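Local coordinates for transcription regulator (Lactobacillus plantarum WCFS1, PDB 3CLK), which regulates transcription, probably as a LacI/GalR-type DNA-binding dimer whose periplasmic-binding-protein-like domain senses a small-molecule effector, at the interface of chains A and B. Sequence-based numbering; all coordinates share one arbitrary frame. Chains: chain A/B, Transcription regulator.

The interface of chains A and B. Residues chain A 40, 42; chain B 56, 60.
The side-chain hydroxyl of B:Thr60 lies over the flat face of the A:Asn40 carboxamide, with OG1 almost directly above CG at 3.2 Å, while its hydrogen is given to its own helix. OG1 donates to the backbone carbonyl O of B:His56, one turn earlier in helix 53-63, across a short 2.5 Å, and it approaches that oxygen tilted 28° from the carbonyl plane. This bond helps to fix the rotation of the threonine. With OG1 beside its backbone N (chi1 -61°), the hydroxyl can reach back to the carbonyl while the methyl CG2 stands anti to N and points toward A:Ile42 of the other chain.

The two branches thus divide the work. OG1 sits over the amide C=O, as near OD1 of A:Asn40 as CG; no hydrogen bond joins the two groups, and the contact appears to be mainly packing. CG2 instead meets the CG2 methyl of A:Ile42 at 3.6 Å and brushes CB of A:Asn40 at 4.1 Å. The side chains of A:Asn40 and B:Thr60 run past each other in opposite directions. Beyond the oxygen end of the amide, CB of B:His56 packs against OD1 of A:Asn40 at 3.8 Å; the histidine side chain crosses the asparagine at about a right angle, its imidazole plane turned 36° from the amide.

The example shows how a hydroxyl that donates its hydrogen within its own helix can still pack against a partner. Here helix 53-63 of one subunit sits against strand 40-44 of the other, and the two-fold repeats the arrangement with the chains exchanged. This small patch, 98 Å² in all, is part of the packing that holds the two subunits together, probably within the regulator's functional dimer.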
loop_
_atom_site.group_PDB
_atom_site.type_symbol
_atom_site.label_atom_id
_atom_site.label_comp_id
_atom_site.label_asym_id
_atom_site.label_seq_id
_atom_site.Cartn_x
_atom_site.Cartn_y
_atom_site.Cartn_z
ATOM N N ASN A 40 -7.598 22.032 -1.538
ATOM C CA ASN A 40 -7.829 20.844 -2.347
ATOM C C ASN A 40 -6.484 20.211 -2.657
ATOM O O ASN A 40 -5.503 20.905 -2.915
ATOM C CB ASN A 40 -8.575 21.206 -3.630
ATOM C CG ASN A 40 -10.041 21.493 -3.377
ATOM O OD1 ASN A 40 -10.763 20.643 -2.856
ATOM N ND2 ASN A 40 -10.488 22.691 -3.739
ATOM N N ILE A 42 -4.026 17.505 -4.866
ATOM C CA ILE A 42 -3.794 16.730 -6.076
ATOM C C ILE A 42 -2.389 16.175 -5.931
ATOM O O ILE A 42 -1.545 16.774 -5.265
ATOM C CB ILE A 42 -3.880 17.582 -7.365
ATOM C CG1 ILE A 42 -2.738 18.599 -7.412
ATOM C CG2 ILE A 42 -5.224 18.275 -7.430
ATOM C CD1 ILE A 42 -2.608 19.309 -8.754
ATOM N N HIS B 56 -16.007 17.936 -4.004
ATOM C CA HIS B 56 -14.853 18.806 -4.212
ATOM C C HIS B 56 -13.735 18.121 -4.986
ATOM O O HIS B 56 -12.920 18.780 -5.635
ATOM C CB HIS B 56 -14.328 19.302 -2.866
ATOM C CG HIS B 56 -15.226 20.303 -2.213
ATOM N ND1 HIS B 56 -15.415 21.570 -2.719
ATOM C CD2 HIS B 56 -16.023 20.210 -1.122
ATOM C CE1 HIS B 56 -16.291 22.216 -1.971
ATOM N NE2 HIS B 56 -16.676 21.413 -0.995
ATOM N N THR B 60 -12.304 19.637 -8.292
ATOM C CA THR B 60 -10.868 19.872 -8.341
ATOM C C THR B 60 -10.291 19.352 -9.653
ATOM O O THR B 60 -9.327 19.907 -10.176
ATOM C CB THR B 60 -10.131 19.176 -7.178
ATOM O OG1 THR B 60 -10.597 19.698 -5.928
ATOM C CG2 THR B 60 -8.627 19.409 -7.292
#